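Local coordinates for protein Dye-decolorizing peroxidase (PDB 7D8M) that binds heme b and probably acts as a peroxidase of the dye-decolorizing type, at residues T108-F113 with F221-Q226; N176-G181 with P187-V192; L300-T305 with P392-G397. One frame throughout, in Å; residues are numbered along the deposited sequence.

Contact 2 lies nested within the chain loop that contact 1 closes, and contact 3 follows both in sequence. The centres of contact 1 and contact 2 are about 30 Å apart. The centres of contact 1 and contact 3 are about 34 Å apart. Contact 1 sets a loop against strand 217-226, an inner strand of the antiparallel sheet 334-340, 359-366, 217-226, 428-438, whose L224 and Q226 line the heme pocket. Contact 2 is a loop pairing directly after the heme-binding S175, across the chain's centre from contact 1, so both adjoin the heme surroundings. Contact 3 joins two loops away from the known binding sites.

Contact 1: residues T108-F113 with F221-Q226; sequences TWEEAF and FRKLKQ. With HEM (protoporphyrin IX containing Fe), chain B.
E110 and K223 mark the closest backbone approach between strand segment 221-226 and the loop 108-113, which ends in a 3-10 turn at 111-113, yet the CA atoms of E110 and K223 are 8.5 Å apart, so the contact is made by side chains. K223 runs extended with CG anti to the backbone N (chi1 -179°) and turns only at its last torsion, which brings NZ to E110 OE2 at 3.2 Å. This salt bridge uses the anti side of the carboxylate, 32° out of its plane. The carboxylates of E110 and D357 would probably balance the charge of this buried lysine, with N431 and Y340 as further hydrogen-bond partners. Farther along the strand, toward F221, F113 CZ comes within 3.9 Å of F221 CE2, the two side chains roughly perpendicular. On W109, CZ2 lies 3.7 Å from R222 NH2, at the guanidinium edge; the indole and guanidinium planes, 63° apart, are far from parallel. Both groups reach D104, through W109 NE1 and R222 NH2, and that shared acceptor probably fixes their mutual orientation. Near its end the strand reaches the heme: L224 CD1 is 3.7 Å from HEM CAB, and Q226 NE2 is 3.6 Å from HEM CMB. In the fold, strand 217-226 lies between antiparallel neighbours 359-366 and 428-438. The loop is tied to the latter by backbone hydrogen bonding of E110 with N431, and Y151 of strand 147-156, from the other sheet, packs against E110 and K223.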
loop_
_atom_site.group_PDB
_atom_site.type_symbol
_atom_site.label_atom_id
_atom_site.label_comp_id
_atom_site.label_asym_id
_atom_site.label_seq_id
_atom_site.Cartn_x
_atom_site.Cartn_y
_atom_site.Cartn_z
ATOM N N THR A 108 2.927 19.069 5.501
ATOM C CA THR A 108 2.851 18.655 4.107
ATOM C C THR A 108 1.537 17.953 3.761
ATOM O O THR A 108 1.370 17.519 2.618
ATOM C CB THR A 108 4.056 17.759 3.753
ATOM O OG1 THR A 108 4.043 16.557 4.543
ATOM C CG2 THR A 108 5.363 18.510 4.018
ATOM N N TRP A 109 0.587 17.873 4.696
ATOM C CA TRP A 109 -0.653 17.141 4.462
ATOM C C TRP A 109 -1.625 17.953 3.617
ATOM O O TRP A 109 -1.736 19.173 3.771
ATOM C CB TRP A 109 -1.333 16.792 5.785
ATOM C CG TRP A 109 -0.854 15.546 6.398
ATOM C CD1 TRP A 109 0.438 15.105 6.460
ATOM C CD2 TRP A 109 -1.648 14.561 7.062
ATOM N NE1 TRP A 109 0.494 13.906 7.123
ATOM C CE2 TRP A 109 -0.775 13.548 7.500
ATOM C CE3 TRP A 109 -3.016 14.431 7.320
ATOM C CZ2 TRP A 109 -1.225 12.415 8.177
ATOM C CZ3 TRP A 109 -3.462 13.309 7.998
ATOM C CH2 TRP A 109 -2.568 12.317 8.417
ATOM N N GLU A 110 -2.330 17.265 2.717
ATOM C CA GLU A 110 -3.519 17.847 2.109
ATOM C C GLU A 110 -4.470 18.314 3.200
ATOM O O GLU A 110 -4.701 17.607 4.182
ATOM C CB GLU A 110 -4.229 16.825 1.218
ATOM C CG GLU A 110 -3.389 16.291 0.075
ATOM C CD GLU A 110 -3.110 17.328 -1.006
ATOM O OE1 GLU A 110 -3.912 18.280 -1.156
ATOM O OE2 GLU A 110 -2.071 17.179 -1.697
ATOM N N GLU A 111 -5.030 19.511 3.017
ATOM C CA GLU A 111 -5.812 20.130 4.084
ATOM C C GLU A 111 -6.998 19.263 4.496
ATOM O O GLU A 111 -7.284 19.123 5.691
ATOM C CB GLU A 111 -6.286 21.515 3.643
ATOM C CG GLU A 111 -7.062 22.268 4.703
ATOM C CD GLU A 111 -6.222 22.570 5.935
ATOM O OE1 GLU A 111 -4.985 22.714 5.799
ATOM O OE2 GLU A 111 -6.801 22.668 7.041
ATOM N N ALA A 112 -7.692 18.660 3.522
ATOM C CA ALA A 112 -8.891 17.882 3.822
ATOM C C ALA A 112 -8.631 16.752 4.809
ATOM O O ALA A 112 -9.559 16.328 5.509
ATOM C CB ALA A 112 -9.489 17.308 2.534
ATOM N N PHE A 113 -7.402 16.257 4.889
ATOM C CA PHE A 113 -7.091 15.159 5.795
ATOM C C PHE A 113 -6.713 15.622 7.198
ATOM O O PHE A 113 -6.628 14.784 8.109
ATOM C CB PHE A 113 -5.944 14.314 5.225
ATOM C CG PHE A 113 -6.310 13.549 3.992
ATOM C CD1 PHE A 113 -7.388 12.678 3.999
ATOM C CD2 PHE A 113 -5.581 13.699 2.830
ATOM C CE1 PHE A 113 -7.740 11.973 2.861
ATOM C CE2 PHE A 113 -5.925 12.995 1.683
ATOM C CZ PHE A 113 -7.011 12.134 1.702
ATOM N N PHE A 221 -5.217 4.514 3.611
ATOM C CA PHE A 221 -4.903 5.350 2.457
ATOM C C PHE A 221 -3.828 6.372 2.806
ATOM O O PHE A 221 -3.914 7.054 3.834
ATOM C CB PHE A 221 -6.133 6.081 1.909
ATOM C CG PHE A 221 -5.808 7.002 0.756
ATOM C CD1 PHE A 221 -5.843 6.532 -0.550
ATOM C CD2 PHE A 221 -5.432 8.327 0.980
ATOM C CE1 PHE A 221 -5.524 7.357 -1.609
ATOM C CE2 PHE A 221 -5.109 9.166 -0.074
ATOM C CZ PHE A 221 -5.154 8.679 -1.376
ATOM N N ARG A 222 -2.839 6.496 1.919
ATOM C CA ARG A 222 -1.805 7.517 2.015
ATOM C C ARG A 222 -1.575 8.111 0.638
ATOM O O ARG A 222 -1.327 7.376 -0.321
ATOM C CB ARG A 222 -0.476 6.940 2.541
ATOM C CG ARG A 222 -0.547 6.233 3.870
ATOM C CD ARG A 222 0.714 6.564 4.699
ATOM N NE ARG A 222 0.403 7.714 5.514
ATOM C CZ ARG A 222 1.261 8.553 6.067
ATOM N NH1 ARG A 222 2.584 8.398 5.966
ATOM N NH2 ARG A 222 0.754 9.568 6.751
ATOM N N LYS A 223 -1.657 9.431 0.532
ATOM C CA LYS A 223 -1.186 10.129 -0.657
ATOM C C LYS A 223 0.306 10.402 -0.482
ATOM O O LYS A 223 0.690 11.263 0.318
ATOM C CB LYS A 223 -1.952 11.427 -0.875
ATOM C CG LYS A 223 -1.499 12.166 -2.119
ATOM C CD LYS A 223 -2.382 13.370 -2.430
ATOM C CE LYS A 223 -1.913 14.072 -3.692
ATOM N NZ LYS A 223 -0.685 14.885 -3.441
ATOM N N LEU A 224 1.147 9.681 -1.238
ATOM C CA LEU A 224 2.607 9.738 -1.099
ATOM C C LEU A 224 3.202 10.395 -2.339
ATOM O O LEU A 224 3.318 9.768 -3.397
ATOM C CB LEU A 224 3.183 8.344 -0.869
ATOM C CG LEU A 224 2.615 7.630 0.365
ATOM C CD1 LEU A 224 3.175 6.225 0.479
ATOM C CD2 LEU A 224 2.858 8.433 1.656
ATOM N N LYS A 225 3.550 11.671 -2.201
ATOM C CA LYS A 225 4.155 12.438 -3.283
ATOM C C LYS A 225 5.588 11.973 -3.530
ATOM O O LYS A 225 6.327 11.700 -2.586
ATOM C CB LYS A 225 4.135 13.919 -2.918
ATOM C CG LYS A 225 4.851 14.842 -3.878
ATOM C CD LYS A 225 5.021 16.223 -3.233
ATOM C CE LYS A 225 4.768 17.363 -4.212
ATOM N NZ LYS A 225 4.279 18.574 -3.488
ATOM N N GLN A 226 5.986 11.887 -4.802
ATOM C CA GLN A 226 7.299 11.364 -5.177
ATOM C C GLN A 226 8.104 12.405 -5.943
ATOM O O GLN A 226 7.600 13.015 -6.897
ATOM C CB GLN A 226 7.166 10.093 -6.030
ATOM C CG GLN A 226 6.753 8.863 -5.227
ATOM C CD GLN A 226 6.444 7.662 -6.098
ATOM O OE1 GLN A 226 5.278 7.347 -6.343
ATOM N NE2 GLN A 226 7.490 6.974 -6.560
HETATM C CHA HEM B . 7.111 -3.499 -2.181
HETATM C CHB HEM B . 7.661 0.964 -3.996
HETATM C CHC HEM B . 5.331 2.783 -0.139
HETATM C CHD HEM B . 5.236 -1.619 1.895
HETATM C C1A HEM B . 7.447 -2.463 -3.023
HETATM C C2A HEM B . 8.062 -2.587 -4.331
HETATM C C3A HEM B . 8.200 -1.347 -4.834
HETATM C C4A HEM B . 7.678 -0.407 -3.864
HETATM C CMA HEM B . 8.798 -0.937 -6.192
HETATM C CAA HEM B . 8.462 -3.931 -4.996
HETATM C CBA HEM B . 7.292 -4.491 -5.803
HETATM C CGA HEM B . 6.574 -5.595 -5.051
HETATM O O1A HEM B . 7.247 -6.381 -4.341
HETATM O O2A HEM B . 5.324 -5.711 -5.182
HETATM C C1B HEM B . 7.045 1.830 -3.125
HETATM C C2B HEM B . 6.865 3.245 -3.351
HETATM C C3B HEM B . 6.230 3.748 -2.276
HETATM C C4B HEM B . 5.977 2.664 -1.354
HETATM C CMB HEM B . 7.382 3.985 -4.620
HETATM C CAB HEM B . 5.761 5.197 -1.994
HETATM C CBB HEM B . 5.600 6.120 -2.949
HETATM C C1C HEM B . 5.158 1.772 0.792
HETATM C C2C HEM B . 4.648 1.913 2.145
HETATM C C3C HEM B . 4.616 0.687 2.706
HETATM C C4C HEM B . 5.127 -0.256 1.728
HETATM C CMC HEM B . 4.205 3.267 2.752
HETATM C CAC HEM B . 4.180 0.257 4.131
HETATM C CBC HEM B . 4.185 1.094 5.183
HETATM C C1D HEM B . 5.618 -2.519 0.923
HETATM C C2D HEM B . 5.486 -3.967 0.972
HETATM C C3D HEM B . 6.006 -4.479 -0.145
HETATM C C4D HEM B . 6.490 -3.377 -0.955
HETATM C CMD HEM B . 4.870 -4.798 2.109
HETATM C CAD HEM B . 6.088 -5.976 -0.503
HETATM C CBD HEM B . 7.396 -6.538 0.064
HETATM C CGD HEM B . 7.504 -8.032 -0.153
HETATM O O1D HEM B . 8.624 -8.504 -0.482
HETATM O O2D HEM B . 6.478 -8.755 -0.010
HETATM N NA HEM B . 7.236 -1.126 -2.770
HETATM N NB HEM B . 6.490 1.500 -1.895
HETATM N NC HEM B . 5.446 0.443 0.583
HETATM N ND HEM B . 6.221 -2.188 -0.278
HETATM FE FE HEM B . 6.491 -0.300 -1.015
#

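Contact 2: residues N176-G181 with P187-V192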
loop_
_atom_site.group_PDB
_atom_site.type_symbol
_atom_site.label_atom_id
_atom_site.label_comp_id
_atom_site.label_asym_id
_atom_site.label_seq_id
_atom_site.Cartn_x
_atom_site.Cartn_y
_atom_site.Cartn_z
ATOM N N ASN A 176 2.318 -9.847 -2.864
ATOM C CA ASN A 176 1.212 -9.641 -1.937
ATOM C C ASN A 176 0.798 -10.985 -1.373
ATOM O O ASN A 176 0.849 -11.996 -2.085
ATOM C CB ASN A 176 -0.010 -8.997 -2.609
ATOM C CG ASN A 176 0.162 -7.531 -2.824
ATOM O OD1 ASN A 176 0.220 -6.747 -1.868
ATOM N ND2 ASN A 176 0.272 -7.141 -4.088
ATOM N N PRO A 177 0.356 -11.028 -0.118
ATOM C CA PRO A 177 -0.089 -12.301 0.452
ATOM C C PRO A 177 -1.381 -12.764 -0.198
ATOM O O PRO A 177 -2.149 -11.976 -0.755
ATOM C CB PRO A 177 -0.314 -11.967 1.928
ATOM C CG PRO A 177 -0.770 -10.525 1.879
ATOM C CD PRO A 177 0.098 -9.901 0.801
ATOM N N THR A 178 -1.610 -14.069 -0.125
ATOM C CA THR A 178 -2.893 -14.642 -0.489
ATOM C C THR A 178 -3.364 -15.523 0.662
ATOM O O THR A 178 -2.735 -15.576 1.725
ATOM C CB THR A 178 -2.811 -15.414 -1.808
ATOM O OG1 THR A 178 -4.144 -15.694 -2.272
ATOM C CG2 THR A 178 -2.039 -16.705 -1.618
ATOM N N ILE A 179 -4.491 -16.198 0.465
ATOM C CA ILE A 179 -5.102 -17.004 1.522
ATOM C C ILE A 179 -5.226 -18.434 1.022
ATOM O O ILE A 179 -5.187 -18.695 -0.197
ATOM C CB ILE A 179 -6.465 -16.424 1.970
ATOM C CG1 ILE A 179 -7.442 -16.350 0.798
ATOM C CG2 ILE A 179 -6.283 -15.054 2.596
ATOM C CD1 ILE A 179 -8.836 -15.900 1.206
ATOM N N PRO A 180 -5.348 -19.404 1.936
ATOM C CA PRO A 180 -5.516 -20.804 1.521
ATOM C C PRO A 180 -6.756 -21.004 0.658
ATOM O O PRO A 180 -7.816 -20.438 0.916
ATOM C CB PRO A 180 -5.639 -21.556 2.851
ATOM C CG PRO A 180 -4.947 -20.690 3.840
ATOM C CD PRO A 180 -5.165 -19.280 3.395
ATOM N N GLY A 181 -6.610 -21.825 -0.382
ATOM C CA GLY A 181 -7.727 -22.188 -1.223
ATOM C C GLY A 181 -8.080 -21.198 -2.307
ATOM O O GLY A 181 -8.921 -21.513 -3.161
ATOM N N PRO A 187 5.236 -19.172 -6.528
ATOM C CA PRO A 187 6.407 -19.583 -5.746
ATOM C C PRO A 187 6.990 -18.390 -5.005
ATOM O O PRO A 187 7.213 -17.323 -5.584
ATOM C CB PRO A 187 7.374 -20.151 -6.794
ATOM C CG PRO A 187 6.770 -19.902 -8.106
ATOM C CD PRO A 187 5.342 -19.523 -7.951
ATOM N N GLY A 188 7.185 -18.567 -3.699
ATOM C CA GLY A 188 7.610 -17.496 -2.830
ATOM C C GLY A 188 6.507 -16.595 -2.302
ATOM O O GLY A 188 6.790 -15.747 -1.444
ATOM N N GLN A 189 5.270 -16.738 -2.774
ATOM C CA GLN A 189 4.183 -15.879 -2.304
ATOM C C GLN A 189 3.769 -16.279 -0.892
ATOM O O GLN A 189 3.732 -17.463 -0.550
ATOM C CB GLN A 189 2.979 -15.959 -3.252
ATOM C CG GLN A 189 1.844 -14.959 -2.953
ATOM C CD GLN A 189 0.699 -15.018 -3.959
ATOM O OE1 GLN A 189 0.578 -15.970 -4.728
ATOM N NE2 GLN A 189 -0.150 -13.997 -3.949
ATOM N N ALA A 190 3.454 -15.288 -0.064
ATOM C CA ALA A 190 2.998 -15.590 1.287
ATOM C C ALA A 190 1.565 -16.109 1.258
ATOM O O ALA A 190 0.698 -15.543 0.577
ATOM C CB ALA A 190 3.093 -14.354 2.173
ATOM N N VAL A 191 1.314 -17.194 1.987
ATOM C CA VAL A 191 -0.038 -17.710 2.184
ATOM C C VAL A 191 -0.364 -17.547 3.661
ATOM O O VAL A 191 0.158 -18.277 4.508
ATOM C CB VAL A 191 -0.171 -19.172 1.738
ATOM C CG1 VAL A 191 -1.638 -19.553 1.641
ATOM C CG2 VAL A 191 0.523 -19.390 0.404
ATOM N N VAL A 192 -1.218 -16.587 3.984
ATOM C CA VAL A 192 -1.476 -16.242 5.373
ATOM C C VAL A 192 -2.887 -16.679 5.747
ATOM O O VAL A 192 -3.753 -16.883 4.891
ATOM C CB VAL A 192 -1.262 -14.735 5.619
ATOM C CG1 VAL A 192 0.075 -14.312 5.038
ATOM C CG2 VAL A 192 -2.402 -13.918 4.993
#
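The amide of Q189 is the flat group at the centre of this contact. T178 covers one of its faces: CG2 of T178 stands over Q189 CD at 4.0 Å, and CB of T178 over Q189 NE2, close to the normal of the amide plane. Within that plane, Q189 NE2 donates to N176 O at 2.9 Å with an N-H...O angle of 161°; seen from N176, the donor is tilted 24° from the carbonyl plane. The extended glutamine chain, with CG anti to the backbone N (chi1 -173°), carries the amide across to the other segment, and Q189 OE1 accepts from the backbone N of H186, so both ends of the group are held. Shortening Q189 to an alanine would probably leave N176 O and the backbone N of H186 without their mates and take away the amide packed on the T178 methyl. Two backbone bonds continue the pairing: T178 N to A190 O at 2.8 Å and V192 N to T178 O at 2.9 Å. Apolar contacts flank them, with P177 CB 3.9 Å from V192 CG1, while P180 and V191 lie alongside one another, pointing opposite ways, P180 CD 3.9 Å from V191 CG1. T178 N pairs with the residue before V191, and T178 O with the residue after it, which is the hydrogen-bond pattern of a single parallel-type beta bridge between T178 and V191. It pins a short excursion of the chain directly after the heme-binding residues I174 and S175, where N176 OD1 accepts from the backbone N of R335, another heme-binding residue.

Contact 3: residues L300-T305 with P392-G397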
loop_
_atom_site.group_PDB
_atom_site.type_symbol
_atom_site.label_atom_id
_atom_site.label_comp_id
_atom_site.label_asym_id
_atom_site.label_seq_id
_atom_site.Cartn_x
_atom_site.Cartn_y
_atom_site.Cartn_z
ATOM N N LEU A 300 22.820 -15.480 7.271
ATOM C CA LEU A 300 21.705 -14.534 7.321
ATOM C C LEU A 300 21.965 -13.399 8.296
ATOM O O LEU A 300 21.407 -12.308 8.139
ATOM C CB LEU A 300 20.412 -15.251 7.728
ATOM C CG LEU A 300 19.624 -15.966 6.651
ATOM C CD1 LEU A 300 18.454 -16.701 7.273
ATOM C CD2 LEU A 300 19.148 -14.956 5.634
ATOM N N ALA A 301 22.783 -13.639 9.320
ATOM C CA ALA A 301 23.048 -12.614 10.320
ATOM C C ALA A 301 23.976 -11.517 9.822
ATOM O O ALA A 301 23.982 -10.433 10.413
ATOM C CB ALA A 301 23.651 -13.238 11.582
ATOM N N THR A 302 24.781 -11.764 8.773
ATOM C CA THR A 302 25.782 -10.779 8.355
ATOM C C THR A 302 25.819 -10.466 6.863
ATOM O O THR A 302 26.288 -9.379 6.507
ATOM C CB THR A 302 27.207 -11.214 8.775
ATOM O OG1 THR A 302 27.557 -12.428 8.106
ATOM C CG2 THR A 302 27.311 -11.412 10.285
ATOM N N ASP A 303 25.347 -11.346 5.987
ATOM C CA ASP A 303 25.611 -11.216 4.556
ATOM C C ASP A 303 24.631 -10.247 3.896
ATOM O O ASP A 303 23.467 -10.588 3.663
ATOM C CB ASP A 303 25.529 -12.581 3.885
ATOM C CG ASP A 303 25.974 -12.544 2.433
ATOM O OD1 ASP A 303 26.639 -11.566 2.021
ATOM O OD2 ASP A 303 25.666 -13.506 1.706
ATOM N N GLN A 304 25.115 -9.062 3.524
ATOM C CA GLN A 304 24.322 -8.133 2.731
ATOM C C GLN A 304 24.809 -8.026 1.295
ATOM O O GLN A 304 24.471 -7.053 0.610
ATOM C CB GLN A 304 24.320 -6.753 3.373
ATOM C CG GLN A 304 23.995 -6.775 4.851
ATOM C CD GLN A 304 23.862 -5.384 5.410
ATOM O OE1 GLN A 304 22.866 -4.705 5.161
ATOM N NE2 GLN A 304 24.870 -4.943 6.170
ATOM N N THR A 305 25.595 -9.000 0.819
ATOM C CA THR A 305 26.137 -8.897 -0.535
ATOM C C THR A 305 25.062 -9.105 -1.598
ATOM O O THR A 305 25.205 -8.611 -2.720
ATOM C CB THR A 305 27.283 -9.895 -0.747
ATOM O OG1 THR A 305 26.805 -11.244 -0.613
ATOM C CG2 THR A 305 28.417 -9.633 0.246
ATOM N N PRO A 392 25.956 -7.919 15.936
ATOM C CA PRO A 392 25.769 -6.807 16.890
ATOM C C PRO A 392 26.406 -5.496 16.464
ATOM O O PRO A 392 25.941 -4.432 16.889
ATOM C CB PRO A 392 26.410 -7.333 18.185
ATOM C CG PRO A 392 26.544 -8.798 18.005
ATOM C CD PRO A 392 26.656 -9.066 16.539
ATOM N N SER A 393 27.454 -5.525 15.645
ATOM C CA SER A 393 28.088 -4.292 15.195
ATOM C C SER A 393 27.573 -3.815 13.844
ATOM O O SER A 393 27.977 -2.741 13.384
ATOM C CB SER A 393 29.611 -4.479 15.131
ATOM O OG SER A 393 29.972 -5.183 13.950
ATOM N N ILE A 394 26.706 -4.588 13.199
ATOM C CA ILE A 394 26.230 -4.267 11.856
ATOM C C ILE A 394 25.205 -3.143 11.967
ATOM O O ILE A 394 24.139 -3.320 12.558
ATOM C CB ILE A 394 25.640 -5.499 11.163
ATOM C CG1 ILE A 394 26.742 -6.535 10.906
ATOM C CG2 ILE A 394 24.958 -5.102 9.854
ATOM C CD1 ILE A 394 26.202 -7.868 10.404
ATOM N N GLN A 395 25.545 -1.978 11.422
ATOM C CA GLN A 395 24.666 -0.823 11.437
ATOM C C GLN A 395 23.569 -0.981 10.390
ATOM O O GLN A 395 23.769 -1.580 9.330
ATOM C CB GLN A 395 25.466 0.455 11.177
ATOM C CG GLN A 395 26.484 0.811 12.269
ATOM C CD GLN A 395 27.479 1.886 11.820
ATOM O OE1 GLN A 395 28.424 1.611 11.061
ATOM N NE2 GLN A 395 27.275 3.113 12.289
ATOM N N LEU A 396 22.398 -0.432 10.694
ATOM C CA LEU A 396 21.230 -0.664 9.853
ATOM C C LEU A 396 20.680 0.659 9.348
ATOM O O LEU A 396 20.974 1.057 8.214
ATOM C CB LEU A 396 20.180 -1.458 10.635
ATOM C CG LEU A 396 20.733 -2.763 11.219
ATOM C CD1 LEU A 396 19.937 -3.250 12.420
ATOM C CD2 LEU A 396 20.840 -3.858 10.161
ATOM N N GLY A 397 19.913 1.364 10.184
ATOM C CA GLY A 397 19.341 2.631 9.778
ATOM C C GLY A 397 17.946 2.470 9.196
ATOM O O GLY A 397 17.283 1.439 9.357
HETATM O O HOH W 1 25.665 -2.320 7.320
#
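I394 carries almost the whole contact alone, and its closest partner is polar: the terminal methyl CD1 meets the carbonyl oxygen of A301 at 3.4 Å. No direct hydrogen bond joins the two segments. CG1 of I394 stands beside its backbone N (chi1 -66°) and the chain extends from there, sending CD1 to the backbone of the facing loop, where it also touches T302 CA at 3.6 Å and T302 CG2 at 3.7 Å. The threonine and isoleucine side chains are nearly perpendicular. The other branch, CG2 of I394, lies 3.7 Å from Q304 NE2, the glutamine and isoleucine lying alongside and pointing opposite ways. Q304 supplies the polar link through a water molecule: its NE2 donates to the water at 3.0 Å, and the water donates to Q395 O at 2.9 Å. Since Q304 OE1 accepts from the backbone N of F309, the amide is gripped at both ends and its rotation is probably fixed. Around Q304, D303 OD1 accepts twice from T305, from OG1 on the syn side and from N above the carboxylate plane, and D303 OD2 pairs with R306 and S298. The bond from T305 N to D303 OD1, at 3.0 Å, defines an Asx turn, D303 to T305, whose middle residue is Q304, the one that meets I394 CG2; the whole is a loop-to-loop contact, far from the heme sites, bridged by one aliphatic side chain and one water.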